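Local structure of putative retaining b-glycosidase (Saccharophagus degradans, 5A95) at residues Asn72-Thr76 with Gly77-Ser81; Leu104-Pro108 with Val109-Lys113; Ala242-Arg246 with Glu247-Tyr251. The protein hydrolyses beta-glucans as a family 5 glycoside hydrolase, probably by a retaining mechanism, and belongs to the licheninase class that cuts mixed-linkage beta-1,3/1,4-glucans. The protein carries 1 engineered substitution. All coordinates share one frame; numbering follows the deposited sequence.

Contact 1: residues Asn72-Thr76 with Gly77-Ser81; sequences NIADT and GKLLS
Thr-76 and Leu-80 stand one helical turn apart, joined through backbone and side chain alike. Thr-76 O takes the N-H of Leu-80 at 2.8 Å in a nearly straight bond (161°), while Thr-76 CG2, anti to its own backbone N, runs alongside the leucine and meets its CD1 at 3.8 Å. A beta-branched residue serves well here, since it gives the first turn of the helix an apolar methyl in addition to its hydroxyl.

Leu-79 faces back along the chain. Leu-79 N donates to Asp-75 O at 3.1 Å, opening the alpha-helical bonding pattern, and Leu-79 CD1 lies 3.5 Å from Ala-74 O. The methyl of Ala-74 rests against two side chains of the helix: from Ala-74 CB, Leu-79 CG is 4.1 Å away, and Lys-78 CD comes within 3.7 Å as that aliphatic chain bends past toward Asp-333 and Asp-335, its salt-bridge partners. Further back, Ile-73 crosses Leu-79 at about a right angle.

Asp-75 is the N-cap. Asp-75 OD1 accepts from Gly-77 N (2.7 Å) and Lys-78 N (3.4 Å), both weakly: the first bond is short but poorly aimed, the second mainly long. A short acid is apt, both for meeting N-H groups of the first turn that have no helical carbonyl before them and for its charge, which should be favoured by the helix dipole. Glycine suits position 77, where a beta carbon would crowd OD1.

The cap joins the end of barrel strand 65-72 to helix 76-81. Asp-75 also bonds Ser-110 of helix 108-114 and Tyr-119 of helix 116-133; Ile-73 and Leu-79 pack on Leu-89 of helix 87-96, and Thr-76 and Leu-80 touch His-122 of helix 116-133.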
loop_
_atom_site.group_PDB
_atom_site.type_symbol
_atom_site.label_atom_id
_atom_site.label_comp_id
_atom_site.label_asym_id
_atom_site.label_seq_id
_atom_site.Cartn_x
_atom_site.Cartn_y
_atom_site.Cartn_z
ATOM N N ASN A 72 -28.820 12.894 4.697
ATOM C CA ASN A 72 -28.107 12.024 3.776
ATOM C C ASN A 72 -29.030 11.558 2.681
ATOM O O ASN A 72 -30.212 11.287 2.936
ATOM C CB ASN A 72 -27.633 10.777 4.525
ATOM C CG ASN A 72 -26.466 11.047 5.432
ATOM O OD1 ASN A 72 -25.329 10.956 4.987
ATOM N ND2 ASN A 72 -26.730 11.416 6.680
ATOM N N ILE A 73 -28.471 11.381 1.490
ATOM C CA ILE A 73 -29.059 10.542 0.467
ATOM C C ILE A 73 -28.101 9.378 0.275
ATOM O O ILE A 73 -27.020 9.340 0.891
ATOM C CB ILE A 73 -29.323 11.302 -0.840
ATOM C CG1 ILE A 73 -28.034 11.910 -1.402
ATOM C CG2 ILE A 73 -30.407 12.362 -0.625
ATOM C CD1 ILE A 73 -28.199 12.552 -2.768
ATOM N N ALA A 74 -28.505 8.391 -0.511
ATOM C CA ALA A 74 -27.645 7.242 -0.760
ATOM C C ALA A 74 -26.450 7.601 -1.656
ATOM O O ALA A 74 -26.391 8.667 -2.266
ATOM C CB ALA A 74 -28.442 6.073 -1.368
ATOM N N ASP A 75 -25.502 6.665 -1.748
ATOM C CA ASP A 75 -24.386 6.799 -2.673
ATOM C C ASP A 75 -24.886 7.043 -4.108
ATOM O O ASP A 75 -25.874 6.460 -4.550
ATOM C CB ASP A 75 -23.532 5.522 -2.629
ATOM C CG ASP A 75 -22.411 5.527 -3.622
ATOM O OD1 ASP A 75 -22.635 5.048 -4.755
ATOM O OD2 ASP A 75 -21.282 5.942 -3.263
ATOM N N THR A 76 -24.157 7.886 -4.826
ATOM C CA THR A 76 -24.509 8.280 -6.181
ATOM C C THR A 76 -24.692 7.071 -7.083
ATOM O O THR A 76 -25.625 7.019 -7.865
ATOM C CB THR A 76 -23.395 9.204 -6.737
ATOM O OG1 THR A 76 -23.290 10.379 -5.919
ATOM C CG2 THR A 76 -23.652 9.605 -8.165
ATOM N N GLY A 77 -23.778 6.110 -6.992
ATOM C CA GLY A 77 -23.859 4.913 -7.811
ATOM C C GLY A 77 -25.097 4.069 -7.518
ATOM O O GLY A 77 -25.697 3.489 -8.411
ATOM N N LYS A 78 -25.460 3.951 -6.242
ATOM C CA LYS A 78 -26.663 3.230 -5.858
ATOM C C LYS A 78 -27.849 3.888 -6.546
ATOM O O LYS A 78 -28.689 3.217 -7.127
ATOM C CB LYS A 78 -26.816 3.233 -4.326
ATOM C CG LYS A 78 -28.031 2.479 -3.786
ATOM C CD LYS A 78 -29.289 3.335 -3.771
ATOM C CE LYS A 78 -30.408 2.604 -3.046
ATOM N NZ LYS A 78 -31.703 3.301 -3.152
ATOM N N LEU A 79 -27.938 5.210 -6.447
ATOM C CA LEU A 79 -29.044 5.950 -7.041
ATOM C C LEU A 79 -29.067 5.850 -8.569
ATOM O O LEU A 79 -30.140 5.615 -9.170
ATOM C CB LEU A 79 -29.018 7.390 -6.559
ATOM C CG LEU A 79 -29.370 7.551 -5.068
ATOM C CD1 LEU A 79 -29.022 8.957 -4.610
ATOM C CD2 LEU A 79 -30.839 7.230 -4.818
ATOM N N LEU A 80 -27.900 5.965 -9.202
ATOM C CA LEU A 80 -27.826 5.854 -10.672
ATOM C C LEU A 80 -28.361 4.515 -11.162
ATOM O O LEU A 80 -28.958 4.420 -12.241
ATOM C CB LEU A 80 -26.375 6.022 -11.154
ATOM C CG LEU A 80 -25.827 7.436 -11.192
ATOM C CD1 LEU A 80 -24.295 7.466 -11.215
ATOM C CD2 LEU A 80 -26.396 8.196 -12.381
ATOM N N SER A 81 -28.101 3.471 -10.394
ATOM C CA SER A 81 -28.401 2.119 -10.825
ATOM C C SER A 81 -29.900 1.951 -11.114
ATOM O O SER A 81 -30.270 1.114 -11.926
ATOM C CB SER A 81 -27.874 1.088 -9.821
ATOM O OG SER A 81 -28.678 0.991 -8.678
#

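Contact 2: residues Leu104-Pro108 with Val109-Lys113; sequences LPIHP and VSWRK. With BGC (beta-D-glucopyranose), chain D.
The carbonyl of His-107, at the N-cap, takes the N-H of Trp-111 at 3.0 Å in an almost linear bond (170°), with a weak second one from Ser-110 N, and Pro-108 O then accepts from Arg-112 N, so that strand turns into helix within two residues. Proline is well placed at the first helical position, where the missing N-H costs no helical bond.

Arg-112 folds back over this turn. A bend at chi3 (-67°) lays its guanidinium flat above Pro-108 O, which sits 3.4 Å from the plane, over its centre. No N-H points at the oxygen there, so this is contact and not a hydrogen bond, and Arg-112 NH1 comes within 3.6 Å of Pro-108 CB. The charge is met by Glu-163. Trp-111 has its CG anti to the backbone N (chi1 178°), which swings the indole away from the turn; only Trp-111 CE3 brushes Ile-106 CG2, obliquely, at 4.4 Å.

His-107 turns its imidazole away from the helix into the glycan pocket. His-107 ND1 donates to Pro-105 O at 2.8 Å, in the ring plane though above the carbonyl plane. This fixes the ring so that His-107 NE2, also in plane, meets O6 of the bound glucose at 2.7 Å. Imidazole suits the task because its two nitrogens point in different directions, one to the backbone and one to sugar. Tyr-157 and the carbonyl of Ser-337 bind the same glucose, and Trp-31 of a second subunit meets the imidazole.

The turn follows strand 101-106, which pairs with strand 136-144; from there Trp-141 meets the Trp-111 indole edge-to-face, as does Phe-167 of helix 161-174, while Ile-106 packs on Tyr-119 and Ile-123 of helix 116-133.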
loop_
_atom_site.group_PDB
_atom_site.type_symbol
_atom_site.label_atom_id
_atom_site.label_comp_id
_atom_site.label_asym_id
_atom_site.label_seq_id
_atom_site.Cartn_x
_atom_site.Cartn_y
_atom_site.Cartn_z
ATOM N N LEU A 104 -23.526 13.569 1.001
ATOM C CA LEU A 104 -23.306 12.551 -0.026
ATOM C C LEU A 104 -22.330 11.513 0.530
ATOM O O LEU A 104 -21.163 11.837 0.706
ATOM C CB LEU A 104 -22.707 13.183 -1.291
ATOM C CG LEU A 104 -23.488 14.287 -2.004
ATOM C CD1 LEU A 104 -22.765 14.688 -3.298
ATOM C CD2 LEU A 104 -24.900 13.833 -2.305
ATOM N N PRO A 105 -22.799 10.284 0.810
ATOM C CA PRO A 105 -21.924 9.262 1.386
ATOM C C PRO A 105 -21.242 8.492 0.270
ATOM O O PRO A 105 -21.777 7.487 -0.232
ATOM C CB PRO A 105 -22.894 8.387 2.182
ATOM C CG PRO A 105 -24.166 8.455 1.417
ATOM C CD PRO A 105 -24.220 9.843 0.809
ATOM N N ILE A 106 -20.046 8.941 -0.103
ATOM C CA ILE A 106 -19.312 8.392 -1.226
ATOM C C ILE A 106 -18.610 7.131 -0.791
ATOM O O ILE A 106 -17.658 7.172 -0.021
ATOM C CB ILE A 106 -18.347 9.436 -1.794
ATOM C CG1 ILE A 106 -19.162 10.638 -2.292
ATOM C CG2 ILE A 106 -17.466 8.845 -2.897
ATOM C CD1 ILE A 106 -18.418 11.943 -2.391
ATOM N N HIS A 107 -19.115 5.989 -1.240
ATOM C CA HIS A 107 -18.556 4.717 -0.834
ATOM C C HIS A 107 -17.327 4.389 -1.678
ATOM O O HIS A 107 -17.390 4.450 -2.899
ATOM C CB HIS A 107 -19.577 3.599 -0.981
ATOM C CG HIS A 107 -20.643 3.627 0.061
ATOM N ND1 HIS A 107 -21.402 4.740 0.340
ATOM C CD2 HIS A 107 -21.078 2.661 0.904
ATOM C CE1 HIS A 107 -22.277 4.443 1.290
ATOM N NE2 HIS A 107 -22.094 3.185 1.652
ATOM N N PRO A 108 -16.222 3.961 -1.051
ATOM C CA PRO A 108 -15.034 3.678 -1.865
ATOM C C PRO A 108 -15.265 2.652 -2.977
ATOM O O PRO A 108 -14.688 2.764 -4.058
ATOM C CB PRO A 108 -14.018 3.165 -0.817
ATOM C CG PRO A 108 -14.370 3.948 0.423
ATOM C CD PRO A 108 -15.901 3.992 0.385
ATOM N N VAL A 109 -16.075 1.623 -2.720
ATOM C CA VAL A 109 -16.294 0.605 -3.760
ATOM C C VAL A 109 -16.965 1.236 -4.986
ATOM O O VAL A 109 -16.741 0.804 -6.105
ATOM C CB VAL A 109 -17.115 -0.583 -3.213
ATOM C CG1 VAL A 109 -18.545 -0.189 -2.905
ATOM C CG2 VAL A 109 -17.054 -1.796 -4.159
ATOM N N SER A 110 -17.814 2.224 -4.758
ATOM C CA SER A 110 -18.551 2.942 -5.815
ATOM C C SER A 110 -17.648 3.930 -6.565
ATOM O O SER A 110 -17.741 4.054 -7.793
ATOM C CB SER A 110 -19.743 3.657 -5.178
ATOM O OG SER A 110 -20.574 4.205 -6.165
ATOM N N TRP A 111 -16.781 4.613 -5.826
ATOM C CA TRP A 111 -15.718 5.426 -6.381
ATOM C C TRP A 111 -14.945 4.581 -7.392
ATOM O O TRP A 111 -14.691 5.017 -8.521
ATOM C CB TRP A 111 -14.835 5.932 -5.230
ATOM C CG TRP A 111 -13.652 6.747 -5.583
ATOM C CD1 TRP A 111 -12.337 6.379 -5.450
ATOM C CD2 TRP A 111 -13.630 8.111 -6.015
ATOM N NE1 TRP A 111 -11.508 7.406 -5.783
ATOM C CE2 TRP A 111 -12.273 8.485 -6.142
ATOM C CE3 TRP A 111 -14.614 9.052 -6.302
ATOM C CZ2 TRP A 111 -11.885 9.753 -6.570
ATOM C CZ3 TRP A 111 -14.214 10.320 -6.694
ATOM C CH2 TRP A 111 -12.882 10.651 -6.844
ATOM N N ARG A 112 -14.545 3.378 -6.992
ATOM C CA ARG A 112 -13.810 2.503 -7.907
ATOM C C ARG A 112 -14.680 2.016 -9.068
ATOM O O ARG A 112 -14.221 1.963 -10.200
ATOM C CB ARG A 112 -13.199 1.312 -7.160
ATOM C CG ARG A 112 -12.048 1.688 -6.251
ATOM C CD ARG A 112 -11.426 0.475 -5.599
ATOM N NE ARG A 112 -12.298 -0.205 -4.649
ATOM C CZ ARG A 112 -12.448 0.144 -3.377
ATOM N NH1 ARG A 112 -11.832 1.217 -2.917
ATOM N NH2 ARG A 112 -13.237 -0.546 -2.571
ATOM N N LYS A 113 -15.938 1.642 -8.791
ATOM C CA LYS A 113 -16.786 1.053 -9.821
ATOM C C LYS A 113 -17.106 2.040 -10.936
ATOM O O LYS A 113 -16.996 1.705 -12.124
ATOM C CB LYS A 113 -18.068 0.482 -9.202
ATOM C CG LYS A 113 -18.924 -0.291 -10.196
ATOM C CD LYS A 113 -20.089 -1.004 -9.538
ATOM C CE LYS A 113 -20.793 -1.948 -10.510
ATOM N NZ LYS A 113 -21.949 -2.611 -9.845
HETATM C C2 BGC D . -27.801 0.779 5.555
HETATM C C3 BGC D . -27.627 -0.372 4.582
HETATM C C4 BGC D . -26.691 0.005 3.454
HETATM C C5 BGC D . -25.380 0.567 4.002
HETATM C C6 BGC D . -24.496 1.175 2.944
HETATM C C1 BGC D . -26.415 1.174 6.034
HETATM O O2 BGC D . -28.622 0.314 6.625
HETATM O O3 BGC D . -28.908 -0.693 4.026
HETATM O O4 BGC D . -26.401 -1.160 2.687
HETATM O O5 BGC D . -25.653 1.608 4.922
HETATM O O6 BGC D . -23.317 1.697 3.549
#

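Contact 3: residues Ala242-Arg246 with Glu247-Tyr251; sequences APIER and EGIAY
Tyr-251 reaches across the bend with its hydroxyl to Ile-244, whose backbone N-H donates to Tyr-251 OH at 3.0 Å. The same Tyr-251 OH is 2.6 Å from a water, water 1, which in turn donates to Ile-244 O at 2.7 Å, so the phenol serves both polar groups of one residue, one directly and one through water. The side chain of Ile-244 closes over this end of the phenol: Ile-244 CB lies 3.4 Å from Tyr-251 OH, and Ile-244 CG1 approaches Tyr-251 CE1 at 4.0 Å, obliquely to the ring. A phenylalanine in place of Tyr-251 would probably keep the ring packing but leave the N-H of Ile-244 without its acceptor and the water without one of its partners.

Ile-249 fills the inside of the bend. Its CG2 sits over one face of the Tyr-251 ring near the rim, whereas Ile-249 CG1, beside the backbone N (chi1 -54°), meets Ile-244 CG2 at 4.1 Å, the two isoleucines crossing at about a right angle. Ile-249 CG1 also lies 3.4 Å from Arg-246 O. Branched aliphatic chains suit this enclosed spot.

The bend leads into strand 250-252 of the (beta/alpha)8 barrel of family 5, at the N-terminal end of the strand. It includes an inverse gamma turn centred on Glu-245, and Gly-248, whose positive phi (77°) comes easily to glycine.

On the outer side, Arg-246 NH1 donates to Glu-245 O at 2.8 Å, well above the carbonyl plane, and Arg-246 NE forms a salt bridge with Asp-214 of helix 202-219. Ile-213 of that helix and Val-227 of strand 224-227 both touch Ile-244 and Ile-249, while Tyr-285 meets the Tyr-251 ring edge-to-face.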
loop_
_atom_site.group_PDB
_atom_site.type_symbol
_atom_site.label_atom_id
_atom_site.label_comp_id
_atom_site.label_asym_id
_atom_site.label_seq_id
_atom_site.Cartn_x
_atom_site.Cartn_y
_atom_site.Cartn_z
ATOM N N ALA A 242 -6.112 16.496 23.425
ATOM C CA ALA A 242 -5.387 16.244 22.173
ATOM C C ALA A 242 -6.233 16.566 20.957
ATOM O O ALA A 242 -6.459 15.727 20.077
ATOM C CB ALA A 242 -4.869 14.822 22.126
ATOM N N PRO A 243 -6.698 17.822 20.860
ATOM C CA PRO A 243 -7.486 18.196 19.697
ATOM C C PRO A 243 -6.627 18.222 18.428
ATOM O O PRO A 243 -5.408 18.398 18.487
ATOM C CB PRO A 243 -7.935 19.618 20.042
ATOM C CG PRO A 243 -6.856 20.153 20.919
ATOM C CD PRO A 243 -6.439 18.974 21.750
ATOM N N ILE A 244 -7.272 18.149 17.272
ATOM C CA ILE A 244 -6.572 18.390 16.019
ATOM C C ILE A 244 -5.956 19.784 16.058
ATOM O O ILE A 244 -6.641 20.772 16.384
ATOM C CB ILE A 244 -7.575 18.336 14.855
ATOM C CG1 ILE A 244 -8.227 16.975 14.736
ATOM C CG2 ILE A 244 -6.949 18.799 13.546
ATOM C CD1 ILE A 244 -7.309 15.881 14.305
ATOM N N GLU A 245 -4.671 19.876 15.730
ATOM C CA GLU A 245 -3.932 21.131 15.884
ATOM C C GLU A 245 -3.979 21.974 14.610
ATOM O O GLU A 245 -2.928 22.342 14.079
ATOM C CB GLU A 245 -2.493 20.827 16.329
ATOM C CG GLU A 245 -2.440 20.237 17.734
ATOM C CD GLU A 245 -1.033 19.912 18.146
ATOM O OE1 GLU A 245 -0.336 20.860 18.501
ATOM O OE2 GLU A 245 -0.629 18.743 18.129
ATOM N N ARG A 246 -5.189 22.258 14.135
ATOM C CA ARG A 246 -5.395 23.071 12.962
ATOM C C ARG A 246 -6.630 23.931 13.234
ATOM O O ARG A 246 -7.501 23.541 14.001
ATOM C CB ARG A 246 -5.634 22.183 11.715
ATOM C CG ARG A 246 -4.545 21.141 11.444
ATOM C CD ARG A 246 -3.275 21.762 10.923
ATOM N NE ARG A 246 -2.252 20.794 10.516
ATOM C CZ ARG A 246 -1.359 20.225 11.338
ATOM N NH1 ARG A 246 -1.383 20.452 12.634
ATOM N NH2 ARG A 246 -0.432 19.435 10.854
ATOM N N GLU A 247 -6.685 25.100 12.621
ATOM C CA GLU A 247 -7.844 25.969 12.673
ATOM C C GLU A 247 -8.897 25.518 11.669
ATOM O O GLU A 247 -8.597 24.853 10.675
ATOM C CB GLU A 247 -7.451 27.415 12.328
ATOM C CG GLU A 247 -6.491 28.085 13.292
ATOM C CD GLU A 247 -7.162 28.568 14.558
ATOM O OE1 GLU A 247 -8.348 29.001 14.490
ATOM O OE2 GLU A 247 -6.502 28.503 15.620
ATOM N N GLY A 248 -10.134 25.919 11.920
ATOM C CA GLY A 248 -11.221 25.782 10.976
ATOM C C GLY A 248 -11.817 24.394 10.832
ATOM O O GLY A 248 -12.444 24.115 9.834
ATOM N N ILE A 249 -11.656 23.594 11.883
ATOM C CA ILE A 249 -12.065 22.181 11.969
ATOM C C ILE A 249 -13.404 22.083 12.669
ATOM O O ILE A 249 -13.637 22.766 13.672
ATOM C CB ILE A 249 -10.989 21.379 12.834
ATOM C CG1 ILE A 249 -9.593 21.596 12.245
ATOM C CG2 ILE A 249 -11.276 19.903 12.979
ATOM C CD1 ILE A 249 -9.527 21.298 10.773
ATOM N N ALA A 250 -14.289 21.241 12.149
ATOM C CA ALA A 250 -15.483 20.834 12.860
ATOM C C ALA A 250 -15.350 19.357 13.215
ATOM O O ALA A 250 -14.539 18.627 12.612
ATOM C CB ALA A 250 -16.707 21.061 11.996
ATOM N N TYR A 251 -16.127 18.919 14.204
ATOM C CA TYR A 251 -16.096 17.519 14.617
ATOM C C TYR A 251 -17.456 16.854 14.362
ATOM O O TYR A 251 -18.515 17.458 14.521
ATOM C CB TYR A 251 -15.678 17.405 16.100
ATOM C CG TYR A 251 -14.242 17.762 16.341
ATOM C CD1 TYR A 251 -13.249 16.826 16.127
ATOM C CD2 TYR A 251 -13.868 19.043 16.744
ATOM C CE1 TYR A 251 -11.918 17.128 16.346
ATOM C CE2 TYR A 251 -12.535 19.368 16.937
ATOM C CZ TYR A 251 -11.562 18.395 16.764
ATOM O OH TYR A 251 -10.230 18.687 16.950
HETATM O O HOH W 1 -9.287 21.141 16.901
#

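Contacts 1 and 2 are buried neighbours, their centres about 9 Å apart, each turning a barrel strand into a short helix on the sugar-binding face and each touched by the second subunit. They share Asp-75: Asp-75 OD1 lies 2.6 Å from Ser-110 OG and Asp-75 OD2 lies 3.0 Å from His-107 N, probable hydrogen bonds that tie the cap of contact 1 to the pocket histidine of contact 2. Contact 3, partly buried, lies about 30 Å from contact 1, centre to centre, at the N-terminal end of the strands, the side of the barrel away from the sugar. Here an aliphatic cluster and a tyrosine–water link replace helix capping, with no other protein chain of the assembly touching it.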